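Local coordinates for cellulose biosynthesis protein BcsG (Salmonella typhimurium LT2, PDB 5OLT), which is required for cellulose biosynthesis, as a membrane-bound subunit of the cellulose synthase machinery whose extramembrane domain carries a zinc ion and belongs to the alkaline phosphatase family, at residues 85-97 with 309-321. Residues are numbered along the deposited sequence; the frame is centred on the assembly and turned at random. Where two conformers were deposited one is given.
Sequences WSHFDILFKHFNS and PIDINQPSSYLAI
Phe-95 packs on Ser-317 and Tyr-318, and illustrates how one ring can tie a strand next to the sheet edge to the start of a helix. From CB, CG swings anti to the backbone N (chi1 -170°), near Ser-316 O, which lays one ring face over Ser-317 CA, 3.8 Å from the ring centroid. CD2 faces the Phe-92 ring, whose opposite face carries Ile-312 CG1. CE2 meets Ser-317 O at 3.2 Å and Ile-321 CG1 at 3.7 Å; CE1 stands over the Tyr-318 face, 4.0 Å from its CE1, and CZ at the tip reaches Tyr-318 CD1 at 3.8 Å. The edge of Phe-95 meets that face in a T-shaped stack, planes at 84°. Tyr-318 OH donates to a lone pair of Ser-97 O, in the carbonyl plane, at 2.7 Å. Beside it, Ser-317 OG donates to Asn-96 O at 2.7 Å, nearly in line with the carbonyl bond. Where the register slips, a water bridges His-94 N, Ile-312 O and Gln-314 O. Paired in parallel with residues 90-92, strand 310-312 closes one side of the mixed central sheet of an alkaline phosphatase-like alpha/beta fold, and leads through the loop 313-317 into helix 318-328.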
ATOM      1  N   TRP A  85       2.409 -15.724  -1.962  1.00 13.34           N
ATOM      2  CA  TRP A  85       3.203 -14.831  -2.795  1.00 13.01           C
ATOM      3  C   TRP A  85       3.128 -15.212  -4.245  1.00 14.26           C
ATOM      4  O   TRP A  85       3.167 -14.343  -5.087  1.00 16.97           O
ATOM      5  CB  TRP A  85       4.675 -14.717  -2.342  1.00 14.81           C
ATOM      6  CG  TRP A  85       4.766 -14.446  -0.876  1.00 14.48           C
ATOM      7  CD1 TRP A  85       5.327 -15.264   0.074  1.00 15.16           C
ATOM      8  CD2 TRP A  85       4.263 -13.300  -0.179  1.00 14.02           C
ATOM      9  NE1 TRP A  85       5.189 -14.706   1.310  1.00 15.81           N
ATOM     10  CE2 TRP A  85       4.560 -13.494   1.191  1.00 14.83           C
ATOM     11  CE3 TRP A  85       3.592 -12.102  -0.577  1.00 15.03           C
ATOM     12  CZ2 TRP A  85       4.195 -12.566   2.168  1.00 16.44           C
ATOM     13  CZ3 TRP A  85       3.240 -11.200   0.406  1.00 16.44           C
ATOM     14  CH2 TRP A  85       3.539 -11.444   1.755  1.00 16.92           C
ATOM     15  N   SER A  86       3.011 -16.508  -4.508  0.70 14.30           N
ATOM     16  CA  SER A  86       2.971 -16.992  -5.862  0.70 15.13           C
ATOM     17  C   SER A  86       1.603 -16.799  -6.513  0.70 15.90           C
ATOM     18  O   SER A  86       1.485 -17.011  -7.731  0.70 19.14           O
ATOM     19  CB  SER A  86       3.406 -18.475  -5.889  0.70 16.42           C
ATOM     20  OG  SER A  86       2.394 -19.286  -5.339  0.70 18.45           O
ATOM     21  N   HIS A  87       0.578 -16.402  -5.738  1.00 15.15           N
ATOM     22  CA  HIS A  87      -0.753 -16.309  -6.263  0.70 15.94           C
ATOM     23  C   HIS A  87      -1.102 -14.955  -6.852  1.00 16.48           C
ATOM     24  O   HIS A  87      -2.044 -14.831  -7.604  1.00 19.16           O
ATOM     25  CB  HIS A  87      -1.738 -16.835  -5.217  0.70 17.41           C
ATOM     26  CG  HIS A  87      -1.548 -18.301  -4.934  0.70 17.58           C
ATOM     27  ND1 HIS A  87      -2.009 -18.912  -3.792  0.70 19.58           N
ATOM     28  CD2 HIS A  87      -0.890 -19.266  -5.625  0.70 19.83           C
ATOM     29  CE1 HIS A  87      -1.689 -20.191  -3.806  0.70 20.80           C
ATOM     30  NE2 HIS A  87      -0.986 -20.426  -4.895  0.70 21.40           N
ATOM     31  N   PHE A  88      -0.268 -13.966  -6.612  1.00 12.47           N
ATOM     32  CA  PHE A  88      -0.520 -12.634  -7.193  1.00 11.77           C
ATOM     33  C   PHE A  88      -0.276 -12.590  -8.690  1.00 11.53           C
ATOM     34  O   PHE A  88       0.451 -13.413  -9.234  1.00 14.04           O
ATOM     35  CB  PHE A  88       0.399 -11.598  -6.513  1.00 11.65           C
ATOM     36  CG  PHE A  88       0.002 -11.289  -5.095  1.00 12.00           C
ATOM     37  CD1 PHE A  88      -1.094 -10.471  -4.833  1.00 12.30           C
ATOM     38  CD2 PHE A  88       0.707 -11.850  -4.048  1.00 13.07           C
ATOM     39  CE1 PHE A  88      -1.464 -10.207  -3.519  1.00 13.28           C
ATOM     40  CE2 PHE A  88       0.337 -11.618  -2.714  1.00 12.48           C
ATOM     41  CZ  PHE A  88      -0.749 -10.797  -2.454  1.00 12.77           C
ATOM     42  N   ASP A  89      -0.877 -11.619  -9.347  1.00 10.68           N
ATOM     43  CA  ASP A  89      -0.564 -11.344 -10.736  1.00 10.70           C
ATOM     44  C   ASP A  89       0.617 -10.417 -10.855  1.00 11.25           C
ATOM     45  O   ASP A  89       1.398 -10.540 -11.778  1.00 11.56           O
ATOM     46  CB  ASP A  89      -1.750 -10.725 -11.463  1.00 11.80           C
ATOM     47  CG  ASP A  89      -2.933 -11.645 -11.570  1.00 12.29           C
ATOM     48  OD1 ASP A  89      -2.756 -12.902 -11.548  1.00 14.69           O
ATOM     49  OD2 ASP A  89      -4.055 -11.109 -11.728  1.00 12.68           O
ATOM     50  N   ILE A  90       0.757  -9.483  -9.913  1.00 10.84           N
ATOM     51  CA  ILE A  90       1.794  -8.456  -9.908  1.00 10.71           C
ATOM     52  C   ILE A  90       2.344  -8.400  -8.492  1.00 10.08           C
ATOM     53  O   ILE A  90       1.549  -8.333  -7.534  1.00 11.19           O
ATOM     54  CB  ILE A  90       1.196  -7.092 -10.300  1.00 10.67           C
ATOM     55  CG1 ILE A  90       0.578  -7.123 -11.698  1.00 11.40           C
ATOM     56  CG2 ILE A  90       2.265  -5.995 -10.159  1.00 13.20           C
ATOM     57  CD1 ILE A  90      -0.305  -5.909 -11.987  1.00 12.63           C
ATOM     58  N   LEU A  91       3.652  -8.396  -8.335  1.00  9.55           N
ATOM     59  CA  LEU A  91       4.248  -8.359  -6.993  1.00  9.60           C
ATOM     60  C   LEU A  91       5.376  -7.347  -6.989  1.00 10.64           C
ATOM     61  O   LEU A  91       6.330  -7.462  -7.785  1.00 10.63           O
ATOM     62  CB  LEU A  91       4.737  -9.777  -6.627  1.00 11.98           C
ATOM     63  CG  LEU A  91       5.330  -9.989  -5.242  1.00 12.60           C
ATOM     64  CD1 LEU A  91       4.316  -9.644  -4.154  1.00 14.65           C
ATOM     65  CD2 LEU A  91       5.783 -11.443  -5.111  1.00 14.71           C
ATOM     66  N   PHE A  92       5.275  -6.364  -6.095  1.00 10.75           N
ATOM     67  CA  PHE A  92       6.345  -5.365  -5.976  1.00 10.39           C
ATOM     68  C   PHE A  92       7.438  -5.830  -5.028  1.00 10.65           C
ATOM     69  O   PHE A  92       7.151  -6.289  -3.907  1.00 12.35           O
ATOM     70  CB  PHE A  92       5.749  -4.063  -5.415  1.00 10.39           C
ATOM     71  CG  PHE A  92       4.843  -3.334  -6.374  1.00 10.81           C
ATOM     72  CD1 PHE A  92       3.483  -3.666  -6.478  1.00 11.06           C
ATOM     73  CD2 PHE A  92       5.322  -2.269  -7.124  1.00 10.95           C
ATOM     74  CE1 PHE A  92       2.635  -2.984  -7.345  1.00 12.74           C
ATOM     75  CE2 PHE A  92       4.478  -1.565  -7.994  1.00 11.39           C
ATOM     76  CZ  PHE A  92       3.119  -1.909  -8.109  1.00 12.36           C
ATOM     77  N   LYS A  93       8.689  -5.664  -5.452  1.00 11.12           N
ATOM     78  CA  LYS A  93       9.864  -6.050  -4.682  1.00 10.56           C
ATOM     79  C   LYS A  93      10.573  -4.889  -3.993  1.00 11.03           C
ATOM     80  O   LYS A  93      11.324  -5.091  -3.082  1.00 11.76           O
ATOM     81  CB  LYS A  93      10.841  -6.845  -5.565  1.00 12.41           C
ATOM     82  CG  LYS A  93      10.287  -8.159  -6.122  1.00 16.14           C
ATOM     83  CD  LYS A  93       9.825  -9.073  -4.994  1.00 18.49           C
ATOM     84  CE  LYS A  93       9.317 -10.420  -5.502  1.00 24.98           C
ATOM     85  NZ  LYS A  93      10.428 -11.228  -6.066  1.00 30.83           N
ATOM     86  N   HIS A  94      10.289  -3.666  -4.440  1.00 10.66           N
ATOM     87  CA  HIS A  94      10.887  -2.468  -3.855  1.00  9.96           C
ATOM     88  C   HIS A  94       9.810  -1.409  -3.705  1.00  9.64           C
ATOM     89  O   HIS A  94       9.970  -0.269  -4.178  1.00 11.58           O
ATOM     90  CB  HIS A  94      12.109  -1.994  -4.681  1.00 11.81           C
ATOM     91  CG  HIS A  94      13.238  -2.960  -4.606  1.00 14.23           C
ATOM     92  ND1 HIS A  94      14.008  -3.091  -3.467  1.00 16.52           N
ATOM     93  CD2 HIS A  94      13.682  -3.890  -5.477  1.00 15.98           C
ATOM     94  CE1 HIS A  94      14.904  -4.041  -3.656  1.00 20.24           C
ATOM     95  NE2 HIS A  94      14.708  -4.561  -4.855  1.00 18.98           N
ATOM     96  N   PHE A  95       8.731  -1.771  -3.002  1.00  9.80           N
ATOM     97  CA  PHE A  95       7.641  -0.848  -2.686  1.00  8.60           C
ATOM     98  C   PHE A  95       7.925  -0.230  -1.327  1.00  8.93           C
ATOM     99  O   PHE A  95       8.100  -0.947  -0.348  1.00 11.35           O
ATOM    100  CB  PHE A  95       6.312  -1.623  -2.627  1.00  9.03           C
ATOM    101  CG  PHE A  95       5.118  -0.736  -2.542  1.00  8.61           C
ATOM    102  CD1 PHE A  95       4.726  -0.146  -1.303  1.00  9.34           C
ATOM    103  CD2 PHE A  95       4.390  -0.438  -3.687  1.00  9.10           C
ATOM    104  CE1 PHE A  95       3.612   0.678  -1.242  1.00  9.98           C
ATOM    105  CE2 PHE A  95       3.259   0.346  -3.605  1.00  9.63           C
ATOM    106  CZ  PHE A  95       2.876   0.922  -2.402  1.00  9.93           C
ATOM    107  N   ASN A  96       7.974   1.106  -1.292  1.00  8.38           N
ATOM    108  CA  ASN A  96       8.277   1.809  -0.045  1.00  8.45           C
ATOM    109  C   ASN A  96       7.015   2.356   0.577  1.00  8.92           C
ATOM    110  O   ASN A  96       6.249   3.066  -0.052  1.00  9.33           O
ATOM    111  CB  ASN A  96       9.234   2.959  -0.347  1.00  9.50           C
ATOM    112  CG  ASN A  96       9.756   3.596   0.915  1.00 10.40           C
ATOM    113  OD1 ASN A  96      10.430   2.914   1.703  1.00 12.71           O
ATOM    114  ND2 ASN A  96       9.447   4.881   1.129  1.00 10.66           N
ATOM    115  N   SER A  97       6.813   2.046   1.862  1.00  9.32           N
ATOM    116  CA  SER A  97       5.574   2.472   2.528  1.00  9.12           C
ATOM    117  C   SER A  97       5.584   3.948   2.971  1.00  9.09           C
ATOM    118  O   SER A  97       4.531   4.483   3.309  1.00 10.36           O
ATOM    119  CB  SER A  97       5.277   1.601   3.756  1.00  9.92           C
ATOM    120  OG  SER A  97       6.225   1.862   4.762  1.00 11.78           O
ATOM    121  N   PRO A 309       3.887 -14.541 -10.529  1.00 14.03           N
ATOM    122  CA  PRO A 309       3.582 -13.117 -10.599  1.00 12.33           C
ATOM    123  C   PRO A 309       4.609 -12.355 -11.429  1.00 11.74           C
ATOM    124  O   PRO A 309       5.780 -12.732 -11.501  1.00 12.74           O
ATOM    125  CB  PRO A 309       3.725 -12.645  -9.142  1.00 14.41           C
ATOM    126  CG  PRO A 309       3.619 -13.900  -8.331  1.00 16.89           C
ATOM    127  CD  PRO A 309       4.105 -15.023  -9.148  1.00 15.42           C
ATOM    128  N   ILE A 310       4.159 -11.264 -12.031  1.00 10.41           N
ATOM    129  CA  ILE A 310       5.076 -10.316 -12.661  1.00 11.15           C
ATOM    130  C   ILE A 310       5.737  -9.487 -11.563  1.00 11.04           C
ATOM    131  O   ILE A 310       5.032  -8.793 -10.820  1.00 11.77           O
ATOM    132  CB  ILE A 310       4.301  -9.422 -13.639  1.00 11.79           C
ATOM    133  CG1 ILE A 310       3.667 -10.277 -14.765  1.00 13.98           C
ATOM    134  CG2 ILE A 310       5.222  -8.352 -14.205  1.00 13.75           C
ATOM    135  CD1 ILE A 310       2.584  -9.500 -15.489  1.00 16.67           C
ATOM    136  N   ASP A 311       7.049  -9.564 -11.439  1.00 10.75           N
ATOM    137  CA  ASP A 311       7.747  -8.764 -10.440  1.00 11.94           C
ATOM    138  C   ASP A 311       7.937  -7.349 -10.935  1.00 12.15           C
ATOM    139  O   ASP A 311       8.335  -7.114 -12.076  1.00 15.03           O
ATOM    140  CB  ASP A 311       9.116  -9.334 -10.132  1.00 13.91           C
ATOM    141  CG  ASP A 311       9.061 -10.619  -9.367  1.00 18.70           C
ATOM    142  OD1 ASP A 311       8.031 -10.936  -8.717  1.00 19.58           O
ATOM    143  OD2 ASP A 311      10.083 -11.342  -9.442  1.00 28.44           O
ATOM    144  N   ILE A 312       7.660  -6.393 -10.055  1.00 11.35           N
ATOM    145  CA  ILE A 312       7.954  -4.987 -10.343  1.00 11.21           C
ATOM    146  C   ILE A 312       9.170  -4.696  -9.472  1.00 11.40           C
ATOM    147  O   ILE A 312       9.082  -4.660  -8.223  1.00 12.34           O
ATOM    148  CB  ILE A 312       6.791  -4.030  -9.958  1.00 12.07           C
ATOM    149  CG1 ILE A 312       5.475  -4.416 -10.624  1.00 14.32           C
ATOM    150  CG2 ILE A 312       7.158  -2.575 -10.277  1.00 14.11           C
ATOM    151  CD1 ILE A 312       5.493  -4.480 -12.135  1.00 16.69           C
ATOM    152  N   ASN A 313      10.314  -4.498 -10.105  1.00 12.49           N
ATOM    153  CA  ASN A 313      11.567  -4.322  -9.367  1.00 13.33           C
ATOM    154  C   ASN A 313      11.979  -2.879  -9.118  1.00 12.42           C
ATOM    155  O   ASN A 313      12.770  -2.626  -8.207  1.00 14.68           O
ATOM    156  CB  ASN A 313      12.703  -5.052 -10.087  1.00 16.51           C
ATOM    157  CG  ASN A 313      12.443  -6.554 -10.197  1.00 20.22           C
ATOM    158  OD1 ASN A 313      12.470  -7.131 -11.289  1.00 31.05           O
ATOM    159  ND2 ASN A 313      12.224  -7.167  -9.089  1.00 20.54           N
ATOM    160  N   GLN A 314      11.407  -1.955  -9.876  0.70 11.92           N
ATOM    161  CA  GLN A 314      11.781  -0.537  -9.759  0.70 12.02           C
ATOM    162  C   GLN A 314      11.252   0.062  -8.456  0.70 11.69           C
ATOM    163  O   GLN A 314      10.206  -0.381  -7.942  0.70 11.08           O
ATOM    164  CB  GLN A 314      11.238   0.240 -10.957  0.70 14.93           C
ATOM    165  CG  GLN A 314      11.759  -0.284 -12.293  0.70 19.12           C
ATOM    166  CD  GLN A 314      10.881  -1.357 -12.958  0.70 21.15           C
ATOM    167  OE1 GLN A 314       9.913  -1.909 -12.377  0.70 18.33           O
ATOM    168  NE2 GLN A 314      11.214  -1.651 -14.215  0.70 30.89           N
ATOM    169  N   PRO A 315      11.959   1.065  -7.908  1.00 11.07           N
ATOM    170  CA  PRO A 315      11.475   1.688  -6.649  1.00 10.65           C
ATOM    171  C   PRO A 315      10.069   2.261  -6.866  1.00 10.32           C
ATOM    172  O   PRO A 315       9.851   3.028  -7.816  1.00 10.57           O
ATOM    173  CB  PRO A 315      12.473   2.824  -6.415  1.00 12.14           C
ATOM    174  CG  PRO A 315      13.704   2.381  -7.102  1.00 15.25           C
ATOM    175  CD  PRO A 315      13.265   1.634  -8.322  1.00 12.48           C
ATOM    176  N   SER A 316       9.113   1.862  -6.028  1.00  9.74           N
ATOM    177  CA  SER A 316       7.710   2.186  -6.225  1.00  9.63           C
ATOM    178  C   SER A 316       7.086   2.605  -4.908  1.00  9.18           C
ATOM    179  O   SER A 316       7.636   2.350  -3.817  1.00  9.55           O
ATOM    180  CB  SER A 316       6.973   0.927  -6.699  1.00 10.21           C
ATOM    181  OG  SER A 316       7.514   0.450  -7.934  1.00 10.30           O
ATOM    182  N   SER A 317       5.925   3.211  -5.009  1.00  8.90           N
ATOM    183  CA  SER A 317       5.127   3.470  -3.814  1.00  8.95           C
ATOM    184  C   SER A 317       3.665   3.622  -4.230  1.00  8.69           C
ATOM    185  O   SER A 317       3.260   3.100  -5.307  1.00  9.52           O
ATOM    186  CB  SER A 317       5.668   4.726  -3.065  1.00  9.72           C
ATOM    187  OG  SER A 317       5.087   4.793  -1.766  1.00  9.62           O
ATOM    188  N   TYR A 318       2.867   4.329  -3.411  1.00  8.50           N
ATOM    189  CA  TYR A 318       1.410   4.362  -3.604  1.00  8.54           C
ATOM    190  C   TYR A 318       0.971   4.853  -4.973  1.00  8.74           C
ATOM    191  O   TYR A 318      -0.072   4.401  -5.485  1.00  9.00           O
ATOM    192  CB  TYR A 318       0.751   5.199  -2.521  1.00  9.05           C
ATOM    193  CG  TYR A 318       1.116   4.696  -1.145  1.00  8.82           C
ATOM    194  CD1 TYR A 318       0.595   3.487  -0.666  1.00  9.66           C
ATOM    195  CD2 TYR A 318       2.036   5.388  -0.347  1.00  9.00           C
ATOM    196  CE1 TYR A 318       0.957   2.990   0.589  1.00  9.85           C
ATOM    197  CE2 TYR A 318       2.415   4.909   0.903  1.00  9.76           C
ATOM    198  CZ  TYR A 318       1.856   3.724   1.385  1.00  9.17           C
ATOM    199  OH  TYR A 318       2.239   3.219   2.616  1.00 10.44           O
ATOM    200  N   LEU A 319       1.724   5.778  -5.570  1.00  9.00           N
ATOM    201  CA  LEU A 319       1.311   6.314  -6.864  1.00  9.59           C
ATOM    202  C   LEU A 319       1.186   5.192  -7.904  1.00 10.04           C
ATOM    203  O   LEU A 319       0.293   5.253  -8.772  1.00 10.15           O
ATOM    204  CB  LEU A 319       2.270   7.414  -7.348  1.00  9.84           C
ATOM    205  CG  LEU A 319       1.791   8.265  -8.527  1.00 10.68           C
ATOM    206  CD1 LEU A 319       0.556   9.090  -8.151  1.00 12.95           C
ATOM    207  CD2 LEU A 319       2.931   9.157  -8.997  1.00 11.77           C
ATOM    208  N   ALA A 320       2.054   4.172  -7.818  1.00  9.61           N
ATOM    209  CA  ALA A 320       1.968   3.037  -8.760  1.00  9.60           C
ATOM    210  C   ALA A 320       0.687   2.219  -8.569  1.00 10.00           C
ATOM    211  O   ALA A 320       0.169   1.662  -9.564  1.00 10.71           O
ATOM    212  CB  ALA A 320       3.189   2.140  -8.636  1.00 11.10           C
ATOM    213  N   ILE A 321       0.183   2.135  -7.333  0.70  9.64           N
ATOM    214  CA  ILE A 321      -1.102   1.463  -7.086  0.70 10.67           C
ATOM    215  C   ILE A 321      -2.227   2.262  -7.738  0.70 10.67           C
ATOM    216  O   ILE A 321      -3.052   1.719  -8.481  0.70 11.07           O
ATOM    217  CB  ILE A 321      -1.373   1.268  -5.577  0.70 11.09           C
ATOM    218  CG1 ILE A 321      -0.240   0.462  -4.909  0.70 13.15           C
ATOM    219  CG2 ILE A 321      -2.780   0.701  -5.331  0.70 12.64           C
ATOM    220  CD1 ILE A 321      -0.013  -0.936  -5.454  0.70 15.08           C
TER
HETATM  221  O   HOH W   1       8.837  -2.427  -6.596  1.00 11.30           O